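Local structure of signal recognition 54 kDa protein (Pyrococcus furiosus, 3DM5) at residues A[78-83]-A[294-299]; A[102-107]-A[209-214]; A[134-139]-A[186-191]; A[327-332]-A[386-391]; A[393-398]-A[411-416]. The protein belongs to the SRP54 family of the signal recognition particle, joining an N-terminal helical bundle, a P-loop GTPase domain and a C-terminal helical signal-peptide-binding domain. One frame throughout, in Å; residues are numbered along the deposited sequence.

The five contacts fall into three groups along an extended chain. Contact 1 joins residues 78-83, on helix 71-86 of the helical bundle, to the loop 294-299 and so closes a long chain loop, inside which contact 3 is nested within contact 2. Those two touch, their centres about 10 Å apart on one largely parallel sheet, where strands 101-106 and 185-189 are neighbours; both lie in the GTPase domain. Contacts 4 and 5 follow later in sequence and also touch, Leu-330 packing on Ile-393 and Leu-415, with centres about 13 Å apart in the signal-peptide-binding domain. Centres of contacts 2 and 5 are about 85 Å apart, so the nucleotide-binding and signal-peptide-binding domains are well separated.

Contact 1. Residues A[78-83]-A[294-299]; sequences IVYEEL and LGLGDI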
# COMPACT_ATOMS: atom_id res chain seq x y z
N ILE A 78 3.18 -30.42 -4.50
CA ILE A 78 2.41 -30.16 -5.72
C ILE A 78 2.58 -28.72 -6.24
O ILE A 78 2.90 -28.50 -7.40
CB ILE A 78 0.92 -30.45 -5.49
CG1 ILE A 78 0.72 -31.92 -5.12
CG2 ILE A 78 0.14 -30.07 -6.72
CD1 ILE A 78 -0.72 -32.29 -4.75
N VAL A 79 2.36 -27.75 -5.36
CA VAL A 79 2.56 -26.35 -5.70
C VAL A 79 3.98 -26.07 -6.23
O VAL A 79 4.14 -25.40 -7.24
CB VAL A 79 2.26 -25.43 -4.49
CG1 VAL A 79 2.69 -23.98 -4.74
CG2 VAL A 79 0.81 -25.46 -4.16
N TYR A 80 5.00 -26.56 -5.54
CA TYR A 80 6.38 -26.29 -5.95
C TYR A 80 6.65 -26.82 -7.33
O TYR A 80 7.35 -26.19 -8.13
CB TYR A 80 7.35 -26.93 -4.98
CG TYR A 80 8.77 -26.96 -5.48
CD1 TYR A 80 9.42 -28.17 -5.73
CD2 TYR A 80 9.49 -25.80 -5.66
CE1 TYR A 80 10.74 -28.20 -6.16
CE2 TYR A 80 10.81 -25.82 -6.09
CZ TYR A 80 11.43 -27.02 -6.34
OH TYR A 80 12.74 -27.02 -6.78
N GLU A 81 6.09 -27.99 -7.61
CA GLU A 81 6.36 -28.74 -8.83
C GLU A 81 5.61 -28.16 -10.02
O GLU A 81 6.15 -28.03 -11.12
CB GLU A 81 6.01 -30.22 -8.61
CG GLU A 81 5.83 -31.04 -9.86
CD GLU A 81 5.45 -32.48 -9.55
OE1 GLU A 81 5.30 -33.28 -10.51
OE2 GLU A 81 5.30 -32.81 -8.34
N GLU A 82 4.36 -27.78 -9.78
CA GLU A 82 3.57 -27.11 -10.80
C GLU A 82 4.16 -25.75 -11.21
O GLU A 82 4.28 -25.46 -12.41
CB GLU A 82 2.11 -26.98 -10.34
CG GLU A 82 1.37 -28.29 -10.39
CD GLU A 82 1.55 -29.00 -11.73
OE1 GLU A 82 1.47 -28.33 -12.79
OE2 GLU A 82 1.77 -30.23 -11.72
N LEU A 83 4.53 -24.94 -10.22
CA LEU A 83 5.14 -23.64 -10.47
C LEU A 83 6.45 -23.79 -11.22
O LEU A 83 6.75 -23.00 -12.10
CB LEU A 83 5.36 -22.85 -9.16
CG LEU A 83 4.17 -22.01 -8.66
CD1 LEU A 83 4.51 -21.26 -7.37
CD2 LEU A 83 3.72 -21.04 -9.74
N LEU A 294 9.39 -19.20 -3.58
CA LEU A 294 8.46 -19.70 -2.55
C LEU A 294 9.01 -19.73 -1.12
O LEU A 294 8.32 -20.13 -0.18
CB LEU A 294 7.96 -21.09 -2.93
CG LEU A 294 7.26 -21.14 -4.28
CD1 LEU A 294 6.92 -22.56 -4.60
CD2 LEU A 294 6.02 -20.30 -4.24
N GLY A 295 10.25 -19.31 -0.94
CA GLY A 295 10.84 -19.24 0.38
C GLY A 295 11.22 -20.58 0.97
O GLY A 295 11.32 -20.72 2.19
N LEU A 296 11.45 -21.56 0.10
CA LEU A 296 11.77 -22.92 0.50
C LEU A 296 13.21 -23.04 0.93
O LEU A 296 14.07 -22.30 0.44
CB LEU A 296 11.53 -23.89 -0.66
CG LEU A 296 10.08 -23.88 -1.13
CD1 LEU A 296 9.82 -24.85 -2.27
CD2 LEU A 296 9.20 -24.20 0.04
N GLY A 297 13.46 -23.96 1.86
CA GLY A 297 14.80 -24.29 2.29
C GLY A 297 15.52 -23.15 2.98
O GLY A 297 16.75 -23.07 2.95
N ASP A 298 14.75 -22.29 3.63
CA ASP A 298 15.28 -21.06 4.19
C ASP A 298 16.00 -21.27 5.53
O ASP A 298 15.59 -20.74 6.56
CB ASP A 298 14.20 -19.99 4.30
CG ASP A 298 14.76 -18.63 4.66
OD1 ASP A 298 15.98 -18.43 4.52
OD2 ASP A 298 13.98 -17.77 5.09
N ILE A 299 17.08 -22.04 5.49
CA ILE A 299 17.93 -22.25 6.66
C ILE A 299 18.60 -20.95 7.13
O ILE A 299 18.82 -20.75 8.32
CB ILE A 299 19.03 -23.29 6.39
CG1 ILE A 299 18.41 -24.59 5.88
CG2 ILE A 299 19.84 -23.54 7.66
CD1 ILE A 299 17.64 -25.36 6.94
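Tyr-80 and Leu-294 bring the two backbones nearest to each other, yet their CA atoms remain 7.7 Å apart and no hydrogen bond crosses between the segments. Residues 78-83 are a continuous piece of helix 71-86, while 294-299 is the connection between helices 286-293 and 299-310. Gly-295 ends the first of these with a Schellman motif, and its positive phi is one that glycine adopts easily. Leu-294 does most of the bridging. Its CG stands beside the backbone N, anti to the carbonyl carbon (chi1 -58°). Both of its methyls touch Leu-83 CD1, CD2 at 3.6 Å and CD1 at 3.9 Å; CD1 also lies 4.0 Å from Tyr-80 CA and reaches the edge of the tyrosine ring, near its plane. The helical bundle thus packs against the loop between helices 286-293 and 299-310, consistent with the close N-G packing known in SRP GTPases; Leu-10 and Leu-14 of helix 5-19 also touch Leu-294, where a branched apolar side chain suits several neighbours at once. On the other side of the glycine, Leu-296 CD1 approaches Tyr-80 CD2 at 3.5 Å. Tyrosine suits its half-buried place because the ring offers carbon to both leucines while OH is hydrogen-bonded to Pro-287 O. Ile-315 of the second subunit packs on the same ring, and Glu-312 of that subunit packs on Leu-296.

Contact 2. Residues A[102-107]-A[209-214]; sequences ILLMVG and NVIHPH
Leu-104 reaches across from strand 101-106 to Pro-213 and Ile-211, and its atoms can be followed outward one by one. CB lies 3.8 Å from Pro-213 CG, against the proline ring. CG is anti to the backbone N (chi1 169°), and from it the two methyls part: CD2 stays with the proline, 3.8 Å from Pro-213 CG, while CD1 goes to the end of Ile-211, 4.1 Å from Ile-211 CD1. That same Ile-211 CD1 also meets Ile-102 CG2 at 4.0 Å, so one methyl serves two strand residues whose side chains lie on the same face of the sheet. Ile-102, beta-branched as suits a strand, also sets its CG2 against Pro-213 CB. These residues lie where helix 198-211 ends and the chain turns into strand 215-221, the return of a beta-alpha-beta crossover in the P-loop GTPase fold; His-212, with positive phi, makes the turn. One polar link crosses here, a weak hydrogen bond from His-214 N to Ile-102 O (2.8 Å, N-H...O angle 121°), next to the backbone bonding of Ile-102 with Glu-215. Leu-103 CD2 touches the edge of the His-214 ring, 4.2 Å from His-214 ND1. With a single bent hydrogen bond and mostly apolar contacts otherwise, the join depends on fitted apolar shapes and burial more than on directed bonds.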
# COMPACT_ATOMS: atom_id res chain seq x y z
N ILE A 102 29.90 -18.02 -30.86
CA ILE A 102 29.31 -16.73 -31.21
C ILE A 102 27.85 -16.59 -30.76
O ILE A 102 27.00 -17.45 -31.05
CB ILE A 102 29.43 -16.43 -32.70
CG1 ILE A 102 30.91 -16.33 -33.10
CG2 ILE A 102 28.70 -15.16 -33.05
CD1 ILE A 102 31.12 -16.35 -34.60
N LEU A 103 27.60 -15.51 -30.01
CA LEU A 103 26.27 -15.25 -29.47
C LEU A 103 25.75 -13.98 -30.11
O LEU A 103 26.39 -12.92 -30.04
CB LEU A 103 26.32 -15.11 -27.94
CG LEU A 103 26.99 -16.28 -27.20
CD1 LEU A 103 27.02 -16.02 -25.70
CD2 LEU A 103 26.32 -17.60 -27.53
N LEU A 104 24.59 -14.09 -30.74
CA LEU A 104 24.03 -12.96 -31.46
C LEU A 104 22.86 -12.39 -30.66
O LEU A 104 21.90 -13.11 -30.37
CB LEU A 104 23.61 -13.37 -32.88
CG LEU A 104 22.76 -12.40 -33.71
CD1 LEU A 104 23.60 -11.20 -34.12
CD2 LEU A 104 22.20 -13.11 -34.92
N MET A 105 22.97 -11.12 -30.28
CA MET A 105 21.97 -10.49 -29.40
C MET A 105 21.04 -9.55 -30.15
O MET A 105 21.48 -8.65 -30.85
CB MET A 105 22.65 -9.72 -28.28
CG MET A 105 23.84 -10.46 -27.71
SD MET A 105 23.34 -11.85 -26.70
CE MET A 105 22.74 -10.96 -25.26
N VAL A 106 19.73 -9.77 -29.99
CA VAL A 106 18.73 -8.95 -30.67
C VAL A 106 17.75 -8.40 -29.63
O VAL A 106 17.63 -8.95 -28.54
CB VAL A 106 18.00 -9.77 -31.80
CG1 VAL A 106 18.99 -10.14 -32.86
CG2 VAL A 106 17.42 -11.02 -31.27
N GLY A 107 17.09 -7.30 -29.96
CA GLY A 107 16.18 -6.65 -29.02
C GLY A 107 15.80 -5.23 -29.42
O GLY A 107 16.55 -4.54 -30.11
N ASN A 209 22.35 -15.43 -40.89
CA ASN A 209 22.77 -16.25 -42.01
C ASN A 209 24.21 -15.92 -42.38
O ASN A 209 25.04 -16.78 -42.66
CB ASN A 209 21.84 -16.04 -43.20
CG ASN A 209 20.48 -16.71 -43.01
OD1 ASN A 209 19.50 -16.33 -43.66
ND2 ASN A 209 20.41 -17.70 -42.13
N VAL A 210 24.51 -14.64 -42.34
CA VAL A 210 25.85 -14.19 -42.60
C VAL A 210 26.90 -14.61 -41.55
O VAL A 210 27.98 -15.06 -41.92
CB VAL A 210 25.88 -12.67 -42.77
CG1 VAL A 210 27.31 -12.19 -42.88
CG2 VAL A 210 25.03 -12.28 -43.98
N ILE A 211 26.61 -14.47 -40.25
CA ILE A 211 27.65 -14.73 -39.24
C ILE A 211 27.62 -16.14 -38.65
O ILE A 211 28.61 -16.59 -38.10
CB ILE A 211 27.74 -13.68 -38.09
CG1 ILE A 211 26.65 -13.90 -37.05
CG2 ILE A 211 27.71 -12.25 -38.61
CD1 ILE A 211 26.81 -13.03 -35.82
N HIS A 212 26.48 -16.81 -38.76
CA HIS A 212 26.38 -18.21 -38.39
C HIS A 212 26.65 -18.40 -36.91
O HIS A 212 27.55 -19.16 -36.53
CB HIS A 212 27.40 -19.02 -39.21
CG HIS A 212 26.81 -20.21 -39.90
ND1 HIS A 212 26.05 -20.10 -41.05
CD2 HIS A 212 26.87 -21.53 -39.61
CE1 HIS A 212 25.67 -21.31 -41.44
NE2 HIS A 212 26.15 -22.19 -40.58
N PRO A 213 25.87 -17.72 -36.05
CA PRO A 213 26.18 -17.73 -34.62
C PRO A 213 25.87 -19.10 -34.05
O PRO A 213 25.07 -19.86 -34.61
CB PRO A 213 25.18 -16.73 -34.03
CG PRO A 213 24.29 -16.29 -35.16
CD PRO A 213 24.52 -17.21 -36.31
N HIS A 214 26.50 -19.41 -32.93
CA HIS A 214 26.09 -20.57 -32.16
C HIS A 214 24.68 -20.42 -31.59
O HIS A 214 23.96 -21.39 -31.44
CB HIS A 214 27.06 -20.88 -31.02
CG HIS A 214 26.53 -21.91 -30.07
ND1 HIS A 214 26.23 -21.63 -28.75
CD2 HIS A 214 26.21 -23.21 -30.25
CE1 HIS A 214 25.76 -22.71 -28.16
NE2 HIS A 214 25.75 -23.69 -29.05

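Contact 3. Residues A[134-139]-A[186-191]; sequences VCSDTW and IIVDTA
Val-134 pairs with Val-188 in parallel register, its N donating to Ile-187 O (2.8 Å) and its O accepting from Asp-189 N in an almost straight bond (2.9 Å, N-H...O angle 179°). Its CG1 lies beside Val-188 CG1, both side chains pointing the same way, as suits beta-branched residues in a sheet; CG2 meets Ile-186 CG2 at 3.8 Å. Cys-135 faces the other side of the sheet, with Asp-189. Strands 131-135 and 185-189 are neighbours in the parallel part of the P-loop GTPase sheet, and Asp-189, Thr-190 and Ala-191 begin the Asp-Thr-Ala-Gly (G3) motif of the family. Ser-136 then grips Asp-189 O twice from one face: N at 2.8 Å and OG, above the carbonyl plane, at 3.2 Å. Its chi1 of 64° sets OG between backbone N and carbonyl carbon, near enough to share that acceptor. The Asp-137 side chain is about 5 Å from GDP; its OD1 is 3.6 Å from Ala-191 CB and its OD2 4.2 Å from Asp-189 OD2. Long, weak ion pairs lead from both aspartates to Lys-113, of what is probably the P-loop. Trp-139 CB packs on Ala-191 CB, a methyl small enough to meet Asp-137 OD1 as well, and the indole meets His-194.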
# COMPACT_ATOMS: atom_id res chain seq x y z
N VAL A 134 31.22 -7.32 -30.24
CA VAL A 134 31.17 -6.64 -31.52
C VAL A 134 29.92 -5.81 -31.49
O VAL A 134 28.83 -6.36 -31.35
CB VAL A 134 31.04 -7.65 -32.68
CG1 VAL A 134 30.71 -6.93 -34.01
CG2 VAL A 134 32.28 -8.48 -32.79
N CYS A 135 30.06 -4.51 -31.63
CA CYS A 135 28.90 -3.63 -31.63
C CYS A 135 28.48 -3.28 -33.06
O CYS A 135 29.07 -2.40 -33.69
CB CYS A 135 29.21 -2.37 -30.84
SG CYS A 135 27.98 -1.07 -31.00
N SER A 136 27.47 -3.97 -33.58
CA SER A 136 26.98 -3.68 -34.91
C SER A 136 25.67 -2.91 -34.86
O SER A 136 24.85 -2.99 -35.77
CB SER A 136 26.85 -4.96 -35.75
OG SER A 136 25.89 -5.84 -35.22
N ASP A 137 25.47 -2.16 -33.77
CA ASP A 137 24.25 -1.38 -33.55
C ASP A 137 24.36 -0.05 -34.26
O ASP A 137 24.84 0.94 -33.69
CB ASP A 137 24.02 -1.16 -32.04
CG ASP A 137 22.62 -0.62 -31.72
OD1 ASP A 137 21.88 -0.27 -32.65
OD2 ASP A 137 22.25 -0.56 -30.52
N THR A 138 23.89 -0.03 -35.50
CA THR A 138 23.93 1.15 -36.35
C THR A 138 22.71 2.04 -36.09
O THR A 138 22.64 3.16 -36.57
CB THR A 138 23.98 0.77 -37.85
OG1 THR A 138 22.87 -0.07 -38.18
CG2 THR A 138 25.26 0.02 -38.17
N TRP A 139 21.76 1.50 -35.32
CA TRP A 139 20.49 2.17 -34.99
C TRP A 139 20.61 3.24 -33.88
O TRP A 139 19.84 4.20 -33.83
CB TRP A 139 19.45 1.12 -34.60
CG TRP A 139 18.03 1.49 -34.90
CD1 TRP A 139 17.41 1.45 -36.12
CD2 TRP A 139 17.04 1.93 -33.96
NE1 TRP A 139 16.09 1.84 -36.00
CE2 TRP A 139 15.85 2.15 -34.68
CE3 TRP A 139 17.05 2.16 -32.58
CZ2 TRP A 139 14.67 2.59 -34.06
CZ3 TRP A 139 15.89 2.60 -31.97
CH2 TRP A 139 14.71 2.81 -32.71
N ILE A 186 32.53 -14.62 -28.54
CA ILE A 186 32.19 -13.35 -29.17
C ILE A 186 30.70 -13.06 -29.00
O ILE A 186 29.85 -13.88 -29.37
CB ILE A 186 32.52 -13.34 -30.66
CG1 ILE A 186 33.95 -13.81 -30.90
CG2 ILE A 186 32.32 -11.95 -31.23
CD1 ILE A 186 34.30 -13.94 -32.38
N ILE A 187 30.39 -11.88 -28.44
CA ILE A 187 29.01 -11.44 -28.29
C ILE A 187 28.75 -10.29 -29.24
O ILE A 187 29.45 -9.29 -29.22
CB ILE A 187 28.72 -10.98 -26.87
CG1 ILE A 187 28.83 -12.17 -25.93
CG2 ILE A 187 27.33 -10.38 -26.80
CD1 ILE A 187 29.43 -11.87 -24.63
N VAL A 188 27.73 -10.47 -30.08
CA VAL A 188 27.41 -9.52 -31.14
C VAL A 188 26.12 -8.78 -30.83
O VAL A 188 25.05 -9.39 -30.69
CB VAL A 188 27.26 -10.21 -32.51
CG1 VAL A 188 27.27 -9.17 -33.61
CG2 VAL A 188 28.35 -11.26 -32.72
N ASP A 189 26.24 -7.46 -30.74
CA ASP A 189 25.19 -6.56 -30.34
C ASP A 189 24.63 -5.92 -31.61
O ASP A 189 25.25 -5.02 -32.17
CB ASP A 189 25.78 -5.47 -29.42
CG ASP A 189 24.77 -4.38 -29.04
OD1 ASP A 189 23.60 -4.72 -28.80
OD2 ASP A 189 25.15 -3.20 -28.99
N THR A 190 23.48 -6.39 -32.05
CA THR A 190 22.89 -5.92 -33.29
C THR A 190 22.08 -4.66 -33.07
O THR A 190 21.93 -4.20 -31.94
CB THR A 190 22.00 -6.97 -33.90
OG1 THR A 190 20.95 -7.30 -32.99
CG2 THR A 190 22.80 -8.21 -34.19
N ALA A 191 21.59 -4.09 -34.16
CA ALA A 191 20.82 -2.86 -34.10
C ALA A 191 19.43 -3.12 -33.55
O ALA A 191 18.75 -4.06 -33.97
CB ALA A 191 20.73 -2.25 -35.48

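Contact 4. Residues A[327-332]-A[386-391]; sequences KFTLKD and ELLNPE
Thr-329, Leu-330 and Lys-331, at the start of helix 330-341, pack on Leu-387, Leu-388 and Pro-390 at and beyond the end of helix 384-388, inside the all-helical signal-peptide-binding domain. A capping box fixes that start: Asp-332 N donates to Thr-329 OG1 (3.1 Å, N-H...O angle 169°), and Thr-329 N returns a bond to Asp-332 OD1 on the anti side of the carboxylate. Threonine suits the N-cap because its hydroxyl turns inward to the helix amides, while CG2 is 3.5 Å from Leu-388 O. Leu-330 runs past Pro-390 in the opposite direction, its CD1 against CG and CB of the proline ring. Nearer its backbone, Leu-330 CB rests 3.8 Å from Leu-387 CD2. Met-379 and Met-382 also touch Leu-330 and Leu-387, so leucines fit this buried place. Lys-331 instead crosses Leu-387 at about a right angle, its CD 3.9 Å from Leu-387 CB. The chain is bent at chi2 and chi3 (102° and 94°), and CE passes obliquely over Leu-388, 3.5 Å from Leu-388 CD2. Lysine thus gives its methylenes to two leucines and its NZ to salt bridges with Glu-384 and with Asp-285 of the second subunit. Between these side chains Leu-330 N donates a weak hydrogen bond of 3.0 Å to Leu-387 O.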
# COMPACT_ATOMS: atom_id res chain seq x y z
N LYS A 327 11.71 -9.95 42.79
CA LYS A 327 10.66 -9.34 41.98
C LYS A 327 10.28 -10.28 40.83
O LYS A 327 10.50 -9.98 39.66
CB LYS A 327 11.12 -7.98 41.45
N PHE A 328 9.71 -11.42 41.18
CA PHE A 328 9.33 -12.45 40.23
C PHE A 328 7.84 -12.70 40.46
O PHE A 328 7.39 -12.78 41.60
CB PHE A 328 10.19 -13.70 40.49
CG PHE A 328 9.70 -14.96 39.81
CD1 PHE A 328 10.14 -15.28 38.54
CD2 PHE A 328 8.87 -15.84 40.47
CE1 PHE A 328 9.73 -16.46 37.91
CE2 PHE A 328 8.45 -17.02 39.85
CZ PHE A 328 8.88 -17.32 38.56
N THR A 329 7.08 -12.78 39.37
CA THR A 329 5.62 -12.83 39.48
C THR A 329 5.03 -14.04 38.80
O THR A 329 5.73 -14.79 38.10
CB THR A 329 4.95 -11.60 38.85
OG1 THR A 329 4.97 -11.72 37.42
CG2 THR A 329 5.66 -10.30 39.26
N LEU A 330 3.73 -14.21 39.00
CA LEU A 330 2.98 -15.29 38.38
C LEU A 330 2.97 -15.13 36.87
O LEU A 330 2.79 -16.10 36.14
CB LEU A 330 1.55 -15.31 38.91
CG LEU A 330 1.35 -16.21 40.13
CD1 LEU A 330 0.44 -15.54 41.14
CD2 LEU A 330 0.80 -17.54 39.68
N LYS A 331 3.16 -13.90 36.42
CA LYS A 331 3.24 -13.62 34.99
C LYS A 331 4.58 -14.13 34.47
O LYS A 331 4.64 -14.80 33.44
CB LYS A 331 3.10 -12.12 34.74
CG LYS A 331 2.21 -11.77 33.56
CD LYS A 331 0.83 -11.31 34.01
CE LYS A 331 0.76 -9.79 34.12
NZ LYS A 331 0.45 -9.14 32.82
N ASP A 332 5.65 -13.80 35.19
CA ASP A 332 6.98 -14.31 34.88
C ASP A 332 7.04 -15.85 34.80
O ASP A 332 7.68 -16.41 33.91
CB ASP A 332 7.99 -13.80 35.91
CG ASP A 332 8.21 -12.31 35.81
OD1 ASP A 332 8.28 -11.64 36.87
OD2 ASP A 332 8.31 -11.80 34.68
N GLU A 386 -3.42 -10.09 41.22
CA GLU A 386 -2.98 -11.39 41.72
C GLU A 386 -1.76 -11.91 40.97
O GLU A 386 -0.78 -12.31 41.58
CB GLU A 386 -4.12 -12.43 41.68
CG GLU A 386 -5.26 -12.11 42.63
CD GLU A 386 -6.48 -12.99 42.41
OE1 GLU A 386 -6.60 -13.57 41.31
OE2 GLU A 386 -7.34 -13.09 43.32
N LEU A 387 -1.81 -11.90 39.64
CA LEU A 387 -0.66 -12.32 38.85
C LEU A 387 0.57 -11.47 39.16
O LEU A 387 1.71 -11.95 39.10
CB LEU A 387 -0.99 -12.29 37.35
CG LEU A 387 -2.14 -13.21 36.93
CD1 LEU A 387 -2.52 -12.92 35.50
CD2 LEU A 387 -1.75 -14.66 37.09
N LEU A 388 0.36 -10.21 39.50
CA LEU A 388 1.49 -9.31 39.70
C LEU A 388 2.00 -9.30 41.14
O LEU A 388 3.16 -8.99 41.40
CB LEU A 388 1.15 -7.89 39.20
CG LEU A 388 0.89 -7.83 37.70
CD1 LEU A 388 0.49 -6.44 37.22
CD2 LEU A 388 2.11 -8.33 36.95
N ASN A 389 1.12 -9.65 42.07
CA ASN A 389 1.46 -9.75 43.49
C ASN A 389 0.81 -10.98 44.08
O ASN A 389 -0.29 -10.90 44.63
CB ASN A 389 0.97 -8.52 44.26
CG ASN A 389 1.22 -7.23 43.50
OD1 ASN A 389 2.34 -6.73 43.47
ND2 ASN A 389 0.16 -6.69 42.89
N PRO A 390 1.46 -12.14 43.92
CA PRO A 390 0.89 -13.40 44.41
C PRO A 390 0.70 -13.39 45.93
O PRO A 390 -0.31 -13.89 46.42
CB PRO A 390 1.94 -14.44 43.98
CG PRO A 390 2.68 -13.79 42.86
CD PRO A 390 2.73 -12.34 43.22
N GLU A 391 1.68 -12.80 46.63
CA GLU A 391 1.62 -12.54 48.07
C GLU A 391 0.23 -12.21 48.59
O GLU A 391 -0.14 -12.63 49.68
CB GLU A 391 2.55 -11.38 48.39
CG GLU A 391 2.75 -10.46 47.18
CD GLU A 391 2.90 -9.00 47.55
OE1 GLU A 391 2.93 -8.69 48.76
OE2 GLU A 391 2.98 -8.17 46.63

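Contact 5. Residues A[393-398]-A[411-416]; sequences INYSRI and DVKELL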
# COMPACT_ATOMS: atom_id res chain seq x y z
N ILE A 393 -2.53 -13.29 47.53
CA ILE A 393 -3.51 -14.36 47.31
C ILE A 393 -3.86 -15.12 48.60
O ILE A 393 -3.28 -16.16 48.89
CB ILE A 393 -3.06 -15.36 46.22
CG1 ILE A 393 -2.73 -14.64 44.91
CG2 ILE A 393 -4.15 -16.42 46.00
CD1 ILE A 393 -2.38 -15.57 43.73
N ASN A 394 -4.82 -14.59 49.35
CA ASN A 394 -5.27 -15.23 50.57
C ASN A 394 -6.14 -16.45 50.28
O ASN A 394 -6.14 -16.94 49.15
CB ASN A 394 -6.02 -14.22 51.45
CG ASN A 394 -7.25 -13.66 50.78
OD1 ASN A 394 -8.01 -14.39 50.13
ND2 ASN A 394 -7.47 -12.36 50.94
N TYR A 395 -6.87 -16.95 51.27
CA TYR A 395 -7.61 -18.19 51.06
C TYR A 395 -8.93 -18.01 50.30
O TYR A 395 -9.25 -18.84 49.45
CB TYR A 395 -7.83 -19.00 52.34
CG TYR A 395 -8.44 -20.35 52.04
CD1 TYR A 395 -7.71 -21.33 51.39
CD2 TYR A 395 -9.77 -20.63 52.36
CE1 TYR A 395 -8.27 -22.56 51.07
CE2 TYR A 395 -10.34 -21.86 52.06
CZ TYR A 395 -9.58 -22.82 51.41
OH TYR A 395 -10.12 -24.05 51.09
N SER A 396 -9.69 -16.97 50.60
CA SER A 396 -10.97 -16.77 49.91
C SER A 396 -10.73 -16.52 48.42
O SER A 396 -11.52 -16.93 47.57
CB SER A 396 -11.78 -15.63 50.53
OG SER A 396 -11.00 -14.46 50.64
N ARG A 397 -9.61 -15.86 48.11
CA ARG A 397 -9.17 -15.65 46.74
C ARG A 397 -8.92 -16.99 46.05
O ARG A 397 -9.36 -17.21 44.92
CB ARG A 397 -7.91 -14.81 46.72
CG ARG A 397 -8.15 -13.32 46.92
CD ARG A 397 -6.84 -12.56 46.79
NE ARG A 397 -7.01 -11.32 46.04
CZ ARG A 397 -7.51 -10.20 46.56
NH1 ARG A 397 -7.89 -10.18 47.83
NH2 ARG A 397 -7.61 -9.11 45.82
N ILE A 398 -8.21 -17.87 46.74
CA ILE A 398 -7.93 -19.21 46.23
C ILE A 398 -9.21 -19.97 45.90
O ILE A 398 -9.29 -20.68 44.91
CB ILE A 398 -7.10 -20.03 47.22
CG1 ILE A 398 -5.68 -19.48 47.29
CG2 ILE A 398 -7.07 -21.49 46.80
CD1 ILE A 398 -4.72 -20.38 48.02
N ASP A 411 -5.38 -27.94 43.53
CA ASP A 411 -4.65 -27.52 42.33
C ASP A 411 -4.09 -26.10 42.47
O ASP A 411 -2.93 -25.85 42.14
CB ASP A 411 -5.56 -27.60 41.11
CG ASP A 411 -5.88 -29.02 40.70
OD1 ASP A 411 -4.92 -29.81 40.50
OD2 ASP A 411 -7.07 -29.35 40.55
N VAL A 412 -4.92 -25.19 42.96
CA VAL A 412 -4.52 -23.79 43.10
C VAL A 412 -3.33 -23.64 44.04
O VAL A 412 -2.38 -22.92 43.73
CB VAL A 412 -5.69 -22.90 43.58
CG1 VAL A 412 -5.20 -21.49 43.84
CG2 VAL A 412 -6.81 -22.90 42.55
N LYS A 413 -3.37 -24.34 45.18
CA LYS A 413 -2.27 -24.28 46.14
C LYS A 413 -1.04 -24.99 45.56
O LYS A 413 0.10 -24.66 45.89
CB LYS A 413 -2.69 -24.88 47.48
CG LYS A 413 -3.95 -24.24 48.05
CD LYS A 413 -4.57 -25.02 49.21
CE LYS A 413 -4.20 -24.42 50.56
NZ LYS A 413 -5.15 -24.86 51.63
N GLU A 414 -1.29 -25.94 44.66
CA GLU A 414 -0.22 -26.63 43.95
C GLU A 414 0.55 -25.63 43.11
O GLU A 414 1.75 -25.40 43.33
CB GLU A 414 -0.77 -27.75 43.07
N LEU A 415 -0.14 -25.03 42.15
CA LEU A 415 0.41 -23.96 41.31
C LEU A 415 1.17 -22.94 42.15
O LEU A 415 2.30 -22.58 41.81
CB LEU A 415 -0.71 -23.26 40.52
CG LEU A 415 -0.32 -22.34 39.36
CD1 LEU A 415 -1.57 -21.90 38.62
CD2 LEU A 415 0.46 -21.13 39.82
N LEU A 416 0.56 -22.45 43.22
CA LEU A 416 1.20 -21.46 44.07
C LEU A 416 2.50 -21.99 44.66
O LEU A 416 3.48 -21.25 44.79
CB LEU A 416 0.28 -21.02 45.20
CG LEU A 416 -0.93 -20.27 44.66
CD1 LEU A 416 -1.95 -20.02 45.76
CD2 LEU A 416 -0.47 -18.96 44.01
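Ile-398 and Val-412 mark the close end of the contact, with CA atoms 6.5 Å apart, and the backbones stand wider at Ile-393 and Leu-416, where that distance is 9.1 Å. Ile-398 is the central side chain. Its chi1 of -70° sends CG1 beside the backbone N and CG2 anti to it. The side chain slides past Val-412 in the opposite direction, CG2 meeting Val-412 CG1 at 3.5 Å, and the longer branch ends in CD1, 3.6 Å from Leu-416 CD1. The same CD1 lies 3.9 Å from Lys-413 CG, where the two side chains cross at about a right angle. Leu-416 uses its other methyl for Ile-393: CD2 and Ile-393 CD1 are 3.9 Å apart. Forked aliphatic residues suit the places of Ile-398 and Leu-416, since each meets more than one neighbour, and Ile-393 also touches Leu-330 and Met-382. Nearer the solvent Lys-413, bent at chi3, brings NZ to 3.9 Å from Tyr-395 CE1, oblique to the ring, as befits an exposed residue with an apolar stem and a polar tip. Asn-394 is the N-cap of helix 395-405: its OD1 accepts from Arg-397 N in a nearly straight bond (3.0 Å, N-H...O angle 168°) and also from Ser-396 OG, which sits above the carbonyl plane. Helices 395-405 and 409-427, joined by a short turn and packed through these apolar side chains, are consistent with the helix-turn-helix character of the SRP54 signal-peptide-binding domain family.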